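Local coordinates for protein tryptophan synthase alpha chain (Chlamydia trachomatis, PDB 6V82) that probably catalyses, as the alpha subunit of tryptophan synthase, the aldol cleavage of indoleglycerol phosphate to indole and glyceraldehyde 3-phosphate, at residues I15-A20 with I42-F47; I29-A34 with S238-L243; P126-H131 with M161-E166; R169-Y174 with P201-R206; D222-K227 with Q248-G253. All blocks are in the same frame, centred on the assembly; numbering follows the deposited sequence.

Contact 1 (I15-A20 with I42-F47); sequences IGYLTA and ILELGF
The phenol end of Tyr17 settles beside the backbone of Gly46, where parallel strands 15-19 and 42-46 of a TIM barrel run with an angle of 25° between them. CG of Tyr17 is anti to the backbone N (chi1 176°), and the far side of the ring comes to Gly46: Tyr17 CE1 is 3.6 Å and Tyr17 OH 3.5 Å from Gly46 CA. Having no side chain, Gly46 leaves room for Tyr17 OH, which shares a hydrogen bond with Thr19 OG1 (3.0 Å) and also bonds His63, Thr19 OG1 in turn bonding Ser62. The Tyr17 ring and the Glu44 carboxylate stand nearly perpendicular, with CD1 of the ring 3.4 Å from Glu44 O. The backbones are joined by five hydrogen bonds, among them a nearly straight one from Glu44 N to Gly16 O (2.8 Å). The last, Ala20 N to Gly46 O, is bent to 139°.

The face carrying Leu18 and Leu45 is looser, Leu18 CB lying 4.5 Å from Leu45 CD1, although nothing here opens to solvent: every touching residue is buried. Glu44, a predicted proton acceptor, has its carboxylate held by Tyr173 and Arg205 from across the barrel. Strand 223-226 pairs with 15-19 on one side and strand 92-96 flanks 42-46 on the other, while helix 25-37 packs on Leu18 and Leu43, and helix 73-84 on Ala20 and Leu45.

Contact 2 (I29-A34 with S238-L243); sequences IEAAKA and SSVETL
Glu30, Ala31 and Ala34 meet Val240 and Leu243 where helix 25-37, which follows the first strand, meets the start of the last helix, 241-250, in the outer helical layer of the TIM barrel.

Taken in sequence order, Glu30 touches first, and with its aliphatic part: Glu30 CB is 4.1 Å from Val240 CG1. Its carboxylate turns elsewhere, making a weak, long salt bridge to Lys33 within the same helix.

Ala31 comes next and is met by two side chains. Val240 CG1, set anti to its own carbonyl carbon (chi1 -72°), comes closer to the helix backbone than to the methyl, lying 3.8 Å from Ala31 CA. The methyl is met more closely by the tip of Leu243, whose CD1 stands 3.6 Å from Ala31 CB. Small side chains on helix 25-37 thus let the branched Val240 and Leu243 approach its main chain.

One turn later, Ala34 points at the partner segment. Its CB lies 3.8 Å from Val240 CB and 4.1 Å from Leu243 CB, which places it against both. The evidence is for apolar packing between these segments, although Thr244, just beyond, bonds the carbonyl oxygen of Ala34 through its hydroxyl. Helix 229-236 packs on Leu243 as well. The shortest approach falls on a backbone atom: Val240 O, which accepts a hydrogen bond from Leu243 N, sits 3.3 Å from Ala34 CB.

Contact 3 (P126-H131 with M161-E166); sequences PAPLSH and MSLIQE
Leu163 points from helix 158-167 into the loop 126-131 and has the largest share of the buried surface of any residue in the contact. Its CB lies 3.7 Å from Pro128 O. Leu163 CG stands 3.8 Å from Ser130 O, placed there by a chi1 of -98°, well away from a staggered value, which may reflect some local strain. From CG the two methyls part. Leu163 CD1 enters the bend of the loop, 3.1 Å from Ser130 O and 3.3 Å from Pro128 O, and also meets the proline ring, with Pro128 CB at 3.5 Å; the two side chains cross at about a right angle. Leu163 CD2 makes the looser approach, 4.0 Å from His131 O.

Beside this, Ala127 CB rests on Ile164 CG1 at 3.8 Å, and Ile164 continues inward to strand 147-153. The solvent side is less well defined: His131 is poorly ordered and only nears Ser162, whose hydroxyl bonds Pro158 O within its own helix. Pro126 and Leu129 lean on another protein chain.

The chemistry is that of a methyl group set against two carbonyl oxygens and a proline ring. Shape and dispersion, rather than directional bonds, therefore join this loop to the helix.

Contact 4 (R169-Y174 with P201-R206); sequences RGFLYY and PIVDRR
Tyr173 is sandwiched on parallel strands 172-174 and 202-205, with Phe171 against one face of its ring and Arg205 against the other. Phe171 CE1 sits over the ring centre, 3.5 Å above the plane. On the opposite face Arg205 makes both a CH-pi contact, its CD 3.8 Å from the Tyr173 ring centroid, and a cation-pi contact, its CZ 4.4 Å from that centroid. The guanidinium is not laid flat but inclined 55° to the ring, NH1 being offset toward the rim and 3.2 Å from Tyr173 CZ. A bend at chi2 (64°) brings Arg205 CD back over the ring. Beside the sandwich, Val203 lies alongside Tyr173, its CG1 3.9 Å from CE1 of the ring.

On the other face of the sheet Leu172 and Ile202 point the same way, and Ile202 CG2 touches Tyr174 CB at 3.6 Å. Four backbone bonds knit the strands, the straightest from Leu172 N to Pro201 O (172°).

The Tyr173 face looks into the barrel, toward Glu44, the polar partner of both Tyr173 and Arg205. Outside, helix 187-198 packs on Leu172, Tyr174 and Ile202; strand 147-153 adjoins 172-175, and helix 211-218 touches Asp204 through Val217.

Contact 5 (D222-K227 with Q248-G253); sequences DGFIVK and QTVIPG
Phe224 and Val226, on the eighth strand of the TIM barrel, meet Val250, Ile251 and Pro252 where the closing helix 241-250 runs out into the C-terminal tail. The contact joins barrel wall to outer layer within the final part of the fold, by apolar contacts, most of them between side chains.

Phe224 does most of the work. Its CG lies between the backbone N and the carbonyl carbon (chi1 66°), the crowded position, and the ring projects away from the strand with its far rim toward the helix end. Three residues share that rim. Phe224 CE2 approaches Val250 CG1 at 4.1 Å, the two side chains crossing obliquely. Phe224 CZ has Ile251 CA near the plane of the ring, at its edge, 4.1 Å away. Phe224 CE1 comes to 3.9 Å from Pro252 CD, ring and proline reaching toward each other tip to tip. Ile251 is the first residue to leave helical geometry, and Pro252 just after it also borders the ring.

Helix 211-218 supports the same spot, touching Phe224 through Ala214, Val217 and Leu218 and Pro252 through Ala214. Cys14 of the neighbouring strand 13-19 packs on both Phe224 and Ile251. Further along the strand, Val226 meets the same valine that Phe224 does: Val226 CG2 and Val250 CG1 touch tip to tip at 3.8 Å.

How the contacts relate
From the N terminus, contact 1 opens first and closes a short loop, the beta-alpha-beta unit of strand 13-19, helix 25-37 and strand 42-46. Contact 2 opens within that loop, so the two cross, and it closes only near the C terminus. Contacts 3 and 4 therefore fall wholly within its span, in series. Contact 5 opens inside that span and closes beyond it, crossing contact 2. Contact 1 packs on contact 2 and shares the sheet with contact 5. Asp222 of contact 5 meets Ile202 of contact 4, bringing together the two edge strands, 202-205 and 223-226, and so closing the barrel. Contact 3 is peripheral, touching contact 4 through Ile164 and Leu172.

Contact 1 (I15-A20 with I42-F47)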
# COMPACT_ATOMS: atom_id res chain seq x y z
N ILE A 15 13.39 -53.85 0.39
CA ILE A 15 13.04 -53.04 -0.79
C ILE A 15 13.99 -51.85 -0.85
O ILE A 15 14.19 -51.15 0.16
CB ILE A 15 11.58 -52.58 -0.74
CG1 ILE A 15 10.63 -53.76 -0.53
CG2 ILE A 15 11.23 -51.79 -2.00
CD1 ILE A 15 9.19 -53.36 -0.24
N GLY A 16 14.57 -51.62 -2.02
CA GLY A 16 15.47 -50.50 -2.21
C GLY A 16 14.95 -49.52 -3.24
O GLY A 16 14.57 -49.92 -4.34
N TYR A 17 14.92 -48.23 -2.88
CA TYR A 17 14.44 -47.19 -3.77
C TYR A 17 15.58 -46.57 -4.57
O TYR A 17 16.65 -46.29 -4.02
CB TYR A 17 13.74 -46.07 -2.99
CG TYR A 17 13.32 -44.95 -3.91
CD1 TYR A 17 12.14 -45.03 -4.64
CD2 TYR A 17 14.11 -43.81 -4.07
CE1 TYR A 17 11.76 -44.02 -5.50
CE2 TYR A 17 13.74 -42.79 -4.91
CZ TYR A 17 12.57 -42.90 -5.63
OH TYR A 17 12.19 -41.88 -6.49
N LEU A 18 15.32 -46.34 -5.85
CA LEU A 18 16.17 -45.51 -6.71
C LEU A 18 15.29 -44.64 -7.60
O LEU A 18 14.23 -45.08 -8.06
CB LEU A 18 17.09 -46.34 -7.61
CG LEU A 18 18.26 -47.07 -7.01
CD1 LEU A 18 18.97 -47.86 -8.11
CD2 LEU A 18 19.20 -46.08 -6.35
N THR A 19 15.76 -43.43 -7.88
CA THR A 19 15.10 -42.56 -8.84
C THR A 19 15.60 -42.89 -10.24
O THR A 19 16.77 -42.68 -10.56
CB THR A 19 15.36 -41.09 -8.53
OG1 THR A 19 14.86 -40.78 -7.22
CG2 THR A 19 14.67 -40.22 -9.57
N ALA A 20 14.70 -43.41 -11.09
CA ALA A 20 15.04 -43.64 -12.48
C ALA A 20 15.57 -42.36 -13.13
O ALA A 20 14.92 -41.31 -13.06
CB ALA A 20 13.81 -44.14 -13.25
N ILE A 42 13.88 -56.41 -3.78
CA ILE A 42 12.87 -55.78 -4.61
C ILE A 42 13.35 -54.37 -4.90
O ILE A 42 13.67 -53.62 -3.97
CB ILE A 42 11.50 -55.74 -3.91
CG1 ILE A 42 10.97 -57.15 -3.68
CG2 ILE A 42 10.53 -54.88 -4.70
CD1 ILE A 42 9.72 -57.21 -2.83
N LEU A 43 13.41 -54.00 -6.17
CA LEU A 43 13.74 -52.64 -6.55
C LEU A 43 12.47 -51.81 -6.65
O LEU A 43 11.50 -52.22 -7.29
CB LEU A 43 14.50 -52.60 -7.87
CG LEU A 43 15.94 -53.02 -7.71
CD1 LEU A 43 16.68 -52.90 -9.02
CD2 LEU A 43 16.61 -52.19 -6.61
N GLU A 44 12.47 -50.65 -6.00
CA GLU A 44 11.40 -49.67 -6.17
C GLU A 44 11.98 -48.54 -6.99
O GLU A 44 12.81 -47.77 -6.50
CB GLU A 44 10.85 -49.16 -4.84
CG GLU A 44 9.65 -48.24 -5.04
CD GLU A 44 8.69 -48.25 -3.85
OE1 GLU A 44 8.55 -47.19 -3.18
OE2 GLU A 44 8.08 -49.32 -3.58
N LEU A 45 11.54 -48.46 -8.24
CA LEU A 45 12.09 -47.55 -9.22
C LEU A 45 11.18 -46.33 -9.34
O LEU A 45 10.01 -46.44 -9.73
CB LEU A 45 12.26 -48.28 -10.56
CG LEU A 45 13.12 -47.62 -11.62
CD1 LEU A 45 14.55 -47.41 -11.11
CD2 LEU A 45 13.09 -48.47 -12.87
N GLY A 46 11.71 -45.15 -8.99
CA GLY A 46 10.91 -43.95 -9.01
C GLY A 46 10.83 -43.31 -10.38
O GLY A 46 11.86 -43.01 -10.99
N PHE A 47 9.61 -43.16 -10.89
CA PHE A 47 9.34 -42.28 -12.02
C PHE A 47 9.39 -40.85 -11.49
O PHE A 47 8.52 -40.45 -10.71
CB PHE A 47 7.97 -42.61 -12.65
CG PHE A 47 7.78 -42.11 -14.07
CD1 PHE A 47 6.97 -42.82 -14.96
CD2 PHE A 47 8.37 -40.94 -14.51
CE1 PHE A 47 6.76 -42.38 -16.28
CE2 PHE A 47 8.17 -40.48 -15.83
CZ PHE A 47 7.36 -41.21 -16.71

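Contact 2 (I29-A34 with S238-L243)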
# COMPACT_ATOMS: atom_id res chain seq x y z
N ILE A 29 21.04 -47.88 -14.30
CA ILE A 29 21.17 -49.32 -14.48
C ILE A 29 22.31 -49.85 -13.63
O ILE A 29 22.19 -50.90 -12.99
CB ILE A 29 21.38 -49.65 -15.97
CG1 ILE A 29 20.14 -49.26 -16.78
CG2 ILE A 29 21.71 -51.12 -16.14
CD1 ILE A 29 20.39 -49.25 -18.27
N GLU A 30 23.44 -49.13 -13.61
CA GLU A 30 24.57 -49.53 -12.76
C GLU A 30 24.17 -49.54 -11.29
O GLU A 30 24.50 -50.49 -10.58
CB GLU A 30 25.76 -48.59 -12.98
CG GLU A 30 26.48 -48.86 -14.27
CD GLU A 30 26.60 -50.35 -14.55
OE1 GLU A 30 25.96 -50.82 -15.52
OE2 GLU A 30 27.33 -51.04 -13.80
N ALA A 31 23.47 -48.51 -10.82
CA ALA A 31 23.09 -48.47 -9.41
C ALA A 31 22.17 -49.64 -9.06
O ALA A 31 22.36 -50.29 -8.02
CB ALA A 31 22.44 -47.13 -9.06
N ALA A 32 21.22 -49.95 -9.95
CA ALA A 32 20.33 -51.08 -9.72
C ALA A 32 21.10 -52.39 -9.62
O ALA A 32 20.84 -53.20 -8.73
CB ALA A 32 19.28 -51.14 -10.83
N LYS A 33 22.06 -52.61 -10.53
CA LYS A 33 22.92 -53.79 -10.40
C LYS A 33 23.60 -53.82 -9.04
O LYS A 33 23.66 -54.87 -8.39
CB LYS A 33 23.98 -53.82 -11.50
CG LYS A 33 23.49 -54.17 -12.89
CD LYS A 33 24.68 -54.29 -13.85
CE LYS A 33 24.30 -53.88 -15.28
NZ LYS A 33 25.43 -54.06 -16.25
N ALA A 34 24.12 -52.67 -8.60
CA ALA A 34 24.86 -52.62 -7.34
C ALA A 34 23.98 -52.98 -6.16
O ALA A 34 24.43 -53.65 -5.21
CB ALA A 34 25.47 -51.23 -7.17
N SER A 238 29.23 -41.24 -5.74
CA SER A 238 28.33 -41.90 -6.67
C SER A 238 28.87 -43.23 -7.19
O SER A 238 28.14 -43.93 -7.91
CB SER A 238 28.01 -40.97 -7.84
OG SER A 238 29.19 -40.35 -8.32
N SER A 239 30.11 -43.59 -6.86
CA SER A 239 30.65 -44.87 -7.31
C SER A 239 29.80 -46.00 -6.76
O SER A 239 29.62 -46.11 -5.54
CB SER A 239 32.11 -45.01 -6.87
OG SER A 239 32.19 -45.38 -5.51
N VAL A 240 29.26 -46.83 -7.65
CA VAL A 240 28.16 -47.72 -7.27
C VAL A 240 28.61 -48.83 -6.32
O VAL A 240 27.77 -49.43 -5.65
CB VAL A 240 27.48 -48.30 -8.52
CG1 VAL A 240 26.66 -47.20 -9.20
CG2 VAL A 240 28.51 -48.89 -9.47
N GLU A 241 29.91 -49.10 -6.24
CA GLU A 241 30.42 -50.04 -5.25
C GLU A 241 29.94 -49.68 -3.85
O GLU A 241 29.59 -50.56 -3.06
CB GLU A 241 31.95 -50.06 -5.29
CG GLU A 241 32.54 -50.71 -6.54
CD GLU A 241 32.31 -49.90 -7.81
OE1 GLU A 241 31.81 -48.76 -7.72
OE2 GLU A 241 32.63 -50.41 -8.91
N THR A 242 29.90 -48.38 -3.53
CA THR A 242 29.46 -47.96 -2.20
C THR A 242 27.97 -48.21 -1.98
O THR A 242 27.53 -48.22 -0.83
CB THR A 242 29.78 -46.47 -1.97
OG1 THR A 242 28.96 -45.67 -2.82
CG2 THR A 242 31.23 -46.17 -2.26
N LEU A 243 27.20 -48.41 -3.05
CA LEU A 243 25.79 -48.79 -2.90
C LEU A 243 25.66 -50.26 -2.51
O LEU A 243 24.90 -50.60 -1.60
CB LEU A 243 25.03 -48.51 -4.18
CG LEU A 243 24.87 -47.04 -4.53
CD1 LEU A 243 24.12 -46.90 -5.86
CD2 LEU A 243 24.13 -46.35 -3.42

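Contact 3 (P126-H131 with M161-E166)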
# COMPACT_ATOMS: atom_id res chain seq x y z
N PRO A 126 -5.57 -42.73 -4.67
CA PRO A 126 -6.18 -43.65 -3.71
C PRO A 126 -7.25 -44.53 -4.36
O PRO A 126 -7.88 -44.15 -5.34
CB PRO A 126 -6.79 -42.72 -2.65
CG PRO A 126 -7.03 -41.44 -3.38
CD PRO A 126 -5.93 -41.32 -4.40
N ALA A 127 -7.43 -45.72 -3.79
CA ALA A 127 -8.51 -46.60 -4.20
C ALA A 127 -9.84 -45.86 -4.06
O ALA A 127 -10.00 -45.03 -3.17
CB ALA A 127 -8.54 -47.87 -3.37
N PRO A 128 -10.81 -46.13 -4.93
CA PRO A 128 -12.04 -45.35 -4.91
C PRO A 128 -12.78 -45.51 -3.59
O PRO A 128 -12.69 -46.54 -2.92
CB PRO A 128 -12.85 -45.91 -6.09
CG PRO A 128 -11.82 -46.54 -6.99
CD PRO A 128 -10.78 -47.09 -6.05
N LEU A 129 -13.51 -44.46 -3.22
CA LEU A 129 -14.16 -44.46 -1.91
C LEU A 129 -15.48 -45.23 -1.93
O LEU A 129 -15.74 -46.02 -1.02
CB LEU A 129 -14.37 -43.03 -1.43
CG LEU A 129 -14.73 -42.87 0.04
CD1 LEU A 129 -14.03 -43.91 0.90
CD2 LEU A 129 -14.39 -41.46 0.52
N SER A 130 -16.32 -45.02 -2.94
CA SER A 130 -17.59 -45.74 -3.01
C SER A 130 -17.36 -47.20 -3.37
O SER A 130 -16.52 -47.52 -4.21
CB SER A 130 -18.53 -45.10 -4.03
OG SER A 130 -19.72 -45.88 -4.17
N HIS A 131 -18.14 -48.08 -2.74
CA HIS A 131 -18.01 -49.51 -3.04
C HIS A 131 -18.28 -49.80 -4.50
O HIS A 131 -17.75 -50.77 -5.06
CB HIS A 131 -18.95 -50.32 -2.16
CG HIS A 131 -18.89 -49.97 -0.70
ND1 HIS A 131 -19.89 -49.27 -0.06
CD2 HIS A 131 -17.95 -50.23 0.24
CE1 HIS A 131 -19.56 -49.11 1.21
NE2 HIS A 131 -18.39 -49.68 1.42
N MET A 161 -11.15 -50.58 2.68
CA MET A 161 -10.82 -51.98 2.93
C MET A 161 -11.42 -52.92 1.89
O MET A 161 -10.74 -53.81 1.37
CB MET A 161 -11.31 -52.38 4.33
CG MET A 161 -10.52 -51.75 5.45
SD MET A 161 -8.78 -52.16 5.30
CE MET A 161 -8.40 -52.67 6.99
N SER A 162 -12.70 -52.71 1.58
CA SER A 162 -13.34 -53.46 0.50
C SER A 162 -12.68 -53.16 -0.83
O SER A 162 -12.16 -54.07 -1.50
CB SER A 162 -14.83 -53.10 0.43
OG SER A 162 -15.42 -53.23 1.71
N LEU A 163 -12.69 -51.89 -1.26
CA LEU A 163 -12.16 -51.58 -2.58
C LEU A 163 -10.65 -51.68 -2.62
O LEU A 163 -10.09 -52.03 -3.67
CB LEU A 163 -12.62 -50.19 -3.03
CG LEU A 163 -13.83 -50.22 -3.96
CD1 LEU A 163 -13.87 -48.96 -4.78
CD2 LEU A 163 -13.82 -51.44 -4.88
N ILE A 164 -9.96 -51.41 -1.51
CA ILE A 164 -8.52 -51.65 -1.48
C ILE A 164 -8.23 -53.13 -1.72
O ILE A 164 -7.33 -53.48 -2.48
CB ILE A 164 -7.89 -51.16 -0.17
CG1 ILE A 164 -8.07 -49.65 -0.03
CG2 ILE A 164 -6.41 -51.49 -0.13
CD1 ILE A 164 -7.24 -49.03 1.07
N GLN A 165 -9.01 -54.00 -1.08
CA GLN A 165 -8.87 -55.44 -1.32
C GLN A 165 -9.20 -55.81 -2.75
O GLN A 165 -8.63 -56.77 -3.30
CB GLN A 165 -9.77 -56.21 -0.35
CG GLN A 165 -9.66 -57.70 -0.44
CD GLN A 165 -10.44 -58.37 0.66
OE1 GLN A 165 -10.84 -57.72 1.63
NE2 GLN A 165 -10.69 -59.66 0.51
N GLU A 166 -10.12 -55.07 -3.38
CA GLU A 166 -10.47 -55.32 -4.78
C GLU A 166 -9.24 -55.23 -5.68
O GLU A 166 -8.98 -56.14 -6.48
CB GLU A 166 -11.53 -54.31 -5.22
CG GLU A 166 -11.98 -54.46 -6.66
CD GLU A 166 -13.24 -55.30 -6.79
OE1 GLU A 166 -13.39 -56.28 -6.02
OE2 GLU A 166 -14.08 -54.96 -7.65

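Contact 4 (R169-Y174 with P201-R206)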
# COMPACT_ATOMS: atom_id res chain seq x y z
N ARG A 169 -2.71 -56.20 -5.17
CA ARG A 169 -2.03 -57.42 -5.56
C ARG A 169 -0.59 -57.34 -5.10
O ARG A 169 -0.06 -56.26 -4.82
CB ARG A 169 -2.05 -57.66 -7.09
CG ARG A 169 -3.43 -57.69 -7.75
CD ARG A 169 -4.21 -58.93 -7.35
NE ARG A 169 -5.41 -59.07 -8.16
CZ ARG A 169 -6.60 -58.59 -7.83
NH1 ARG A 169 -6.75 -57.92 -6.69
NH2 ARG A 169 -7.63 -58.77 -8.65
N GLY A 170 0.07 -58.49 -5.02
CA GLY A 170 1.46 -58.53 -4.63
C GLY A 170 1.70 -58.38 -3.13
O GLY A 170 1.92 -59.37 -2.43
N PHE A 171 1.69 -57.14 -2.65
CA PHE A 171 1.81 -56.86 -1.22
C PHE A 171 1.22 -55.47 -0.97
O PHE A 171 1.02 -54.69 -1.91
CB PHE A 171 3.26 -56.93 -0.75
CG PHE A 171 4.12 -55.83 -1.29
CD1 PHE A 171 4.40 -54.71 -0.53
CD2 PHE A 171 4.65 -55.92 -2.57
CE1 PHE A 171 5.19 -53.69 -1.04
CE2 PHE A 171 5.45 -54.90 -3.08
CZ PHE A 171 5.72 -53.78 -2.31
N LEU A 172 0.96 -55.19 0.30
CA LEU A 172 0.40 -53.92 0.73
C LEU A 172 1.42 -53.17 1.57
O LEU A 172 2.04 -53.75 2.47
CB LEU A 172 -0.86 -54.11 1.57
CG LEU A 172 -2.17 -54.15 0.80
CD1 LEU A 172 -3.28 -54.53 1.76
CD2 LEU A 172 -2.44 -52.80 0.17
N TYR A 173 1.60 -51.90 1.27
CA TYR A 173 2.33 -51.03 2.16
C TYR A 173 1.42 -50.58 3.30
O TYR A 173 0.22 -50.35 3.10
CB TYR A 173 2.86 -49.81 1.42
CG TYR A 173 4.14 -50.03 0.66
CD1 TYR A 173 5.28 -50.48 1.31
CD2 TYR A 173 4.22 -49.73 -0.69
CE1 TYR A 173 6.46 -50.65 0.62
CE2 TYR A 173 5.39 -49.90 -1.38
CZ TYR A 173 6.51 -50.36 -0.72
OH TYR A 173 7.69 -50.53 -1.41
N TYR A 174 2.00 -50.45 4.48
CA TYR A 174 1.28 -50.06 5.68
C TYR A 174 2.01 -48.90 6.33
O TYR A 174 3.24 -48.96 6.50
CB TYR A 174 1.17 -51.24 6.65
CG TYR A 174 0.23 -50.98 7.77
CD1 TYR A 174 0.68 -50.42 8.96
CD2 TYR A 174 -1.12 -51.29 7.66
CE1 TYR A 174 -0.18 -50.17 10.00
CE2 TYR A 174 -1.99 -51.05 8.70
CZ TYR A 174 -1.51 -50.48 9.88
OH TYR A 174 -2.36 -50.22 10.93
N PRO A 201 1.22 -60.09 1.81
CA PRO A 201 2.27 -59.58 2.71
C PRO A 201 2.04 -58.09 2.98
O PRO A 201 1.63 -57.33 2.10
CB PRO A 201 3.57 -59.82 1.94
CG PRO A 201 3.20 -60.79 0.84
CD PRO A 201 1.77 -60.53 0.52
N ILE A 202 2.29 -57.69 4.23
CA ILE A 202 2.13 -56.31 4.66
C ILE A 202 3.51 -55.77 5.01
O ILE A 202 4.21 -56.34 5.86
CB ILE A 202 1.18 -56.19 5.86
CG1 ILE A 202 -0.09 -56.99 5.62
CG2 ILE A 202 0.83 -54.75 6.10
CD1 ILE A 202 -0.85 -56.56 4.40
N VAL A 203 3.92 -54.70 4.34
CA VAL A 203 5.25 -54.13 4.51
C VAL A 203 5.13 -52.76 5.16
O VAL A 203 4.40 -51.89 4.66
CB VAL A 203 6.00 -54.04 3.17
CG1 VAL A 203 7.35 -53.34 3.36
CG2 VAL A 203 6.18 -55.43 2.59
N ASP A 204 5.84 -52.58 6.28
CA ASP A 204 5.97 -51.27 6.91
C ASP A 204 6.66 -50.29 5.96
O ASP A 204 7.81 -50.50 5.55
CB ASP A 204 6.76 -51.41 8.21
CG ASP A 204 6.62 -50.21 9.14
OD1 ASP A 204 6.54 -49.06 8.65
OD2 ASP A 204 6.58 -50.42 10.38
N ARG A 205 5.96 -49.21 5.64
CA ARG A 205 6.39 -48.20 4.68
C ARG A 205 7.44 -47.24 5.24
O ARG A 205 7.96 -46.41 4.49
CB ARG A 205 5.15 -47.44 4.19
CG ARG A 205 5.35 -46.37 3.11
CD ARG A 205 5.84 -46.92 1.78
NE ARG A 205 5.95 -45.85 0.78
CZ ARG A 205 6.53 -45.99 -0.41
NH1 ARG A 205 7.07 -47.16 -0.78
NH2 ARG A 205 6.58 -44.95 -1.25
N ARG A 206 7.79 -47.34 6.52
CA ARG A 206 8.68 -46.34 7.09
C ARG A 206 10.10 -46.47 6.55
O ARG A 206 10.56 -47.56 6.19
CB ARG A 206 8.68 -46.43 8.61
CG ARG A 206 9.62 -47.46 9.21
CD ARG A 206 9.66 -47.29 10.73
NE ARG A 206 8.58 -47.99 11.42
CZ ARG A 206 7.36 -47.50 11.65
NH1 ARG A 206 6.47 -48.24 12.29
NH2 ARG A 206 7.02 -46.28 11.23

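Contact 5 (D222-K227 with Q248-G253)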
# COMPACT_ATOMS: atom_id res chain seq x y z
N ASP A 222 6.57 -57.89 6.82
CA ASP A 222 7.13 -58.86 5.89
C ASP A 222 8.33 -58.32 5.13
O ASP A 222 9.00 -59.08 4.43
CB ASP A 222 6.04 -59.32 4.92
CG ASP A 222 4.93 -60.07 5.63
OD1 ASP A 222 5.23 -61.09 6.28
OD2 ASP A 222 3.76 -59.62 5.56
N GLY A 223 8.61 -57.03 5.24
CA GLY A 223 9.82 -56.47 4.67
C GLY A 223 10.00 -55.06 5.17
O GLY A 223 9.13 -54.51 5.86
N PHE A 224 11.14 -54.47 4.83
CA PHE A 224 11.39 -53.07 5.11
C PHE A 224 11.87 -52.39 3.83
O PHE A 224 12.41 -53.04 2.93
CB PHE A 224 12.42 -52.88 6.24
CG PHE A 224 13.79 -53.37 5.89
CD1 PHE A 224 14.12 -54.71 6.02
CD2 PHE A 224 14.76 -52.49 5.44
CE1 PHE A 224 15.39 -55.16 5.70
CE2 PHE A 224 16.04 -52.94 5.12
CZ PHE A 224 16.35 -54.27 5.25
N ILE A 225 11.68 -51.08 3.75
CA ILE A 225 12.08 -50.31 2.59
C ILE A 225 13.16 -49.32 3.00
O ILE A 225 13.05 -48.65 4.03
CB ILE A 225 10.88 -49.61 1.93
CG1 ILE A 225 11.34 -48.72 0.78
CG2 ILE A 225 10.08 -48.80 2.94
CD1 ILE A 225 10.19 -48.17 -0.06
N VAL A 226 14.23 -49.27 2.21
CA VAL A 226 15.27 -48.26 2.31
C VAL A 226 14.93 -47.21 1.25
O VAL A 226 15.26 -47.38 0.07
CB VAL A 226 16.66 -48.85 2.08
CG1 VAL A 226 17.71 -47.78 2.16
CG2 VAL A 226 16.93 -49.99 3.06
N LYS A 227 14.27 -46.13 1.66
CA LYS A 227 13.79 -45.12 0.72
C LYS A 227 14.84 -44.05 0.42
O LYS A 227 15.08 -43.73 -0.75
CB LYS A 227 12.52 -44.46 1.26
CG LYS A 227 11.95 -43.36 0.38
CD LYS A 227 11.56 -43.92 -0.99
CE LYS A 227 11.06 -42.83 -1.93
NZ LYS A 227 9.70 -42.29 -1.59
N GLN A 248 24.72 -53.96 2.10
CA GLN A 248 25.18 -55.09 2.90
C GLN A 248 25.19 -54.75 4.38
O GLN A 248 24.94 -55.63 5.21
CB GLN A 248 26.56 -55.53 2.43
CG GLN A 248 26.58 -56.09 1.01
CD GLN A 248 27.99 -56.35 0.47
OE1 GLN A 248 28.97 -55.73 0.91
NE2 GLN A 248 28.10 -57.26 -0.49
N THR A 249 25.46 -53.49 4.74
CA THR A 249 25.47 -53.09 6.15
C THR A 249 24.07 -52.83 6.70
O THR A 249 23.87 -52.93 7.91
CB THR A 249 26.33 -51.84 6.36
OG1 THR A 249 25.75 -50.73 5.67
CG2 THR A 249 27.74 -52.04 5.84
N VAL A 250 23.09 -52.52 5.84
CA VAL A 250 21.73 -52.19 6.28
C VAL A 250 20.86 -53.43 6.42
O VAL A 250 20.04 -53.53 7.34
CB VAL A 250 21.10 -51.17 5.32
CG1 VAL A 250 19.62 -51.02 5.60
CG2 VAL A 250 21.80 -49.83 5.44
N ILE A 251 21.02 -54.40 5.52
CA ILE A 251 20.22 -55.62 5.54
C ILE A 251 20.72 -56.55 6.64
O ILE A 251 21.90 -56.94 6.64
CB ILE A 251 20.26 -56.31 4.16
CG1 ILE A 251 19.78 -55.33 3.08
CG2 ILE A 251 19.43 -57.58 4.18
CD1 ILE A 251 19.94 -55.85 1.67
N PRO A 252 19.86 -56.95 7.59
CA PRO A 252 20.31 -57.76 8.72
C PRO A 252 20.84 -59.13 8.31
O PRO A 252 20.63 -59.61 7.19
CB PRO A 252 19.04 -57.91 9.57
CG PRO A 252 18.19 -56.74 9.18
CD PRO A 252 18.47 -56.50 7.74
N GLY A 253 21.55 -59.77 9.24
CA GLY A 253 22.06 -61.11 9.04
C GLY A 253 23.31 -61.20 8.18
O GLY A 253 24.11 -62.13 8.32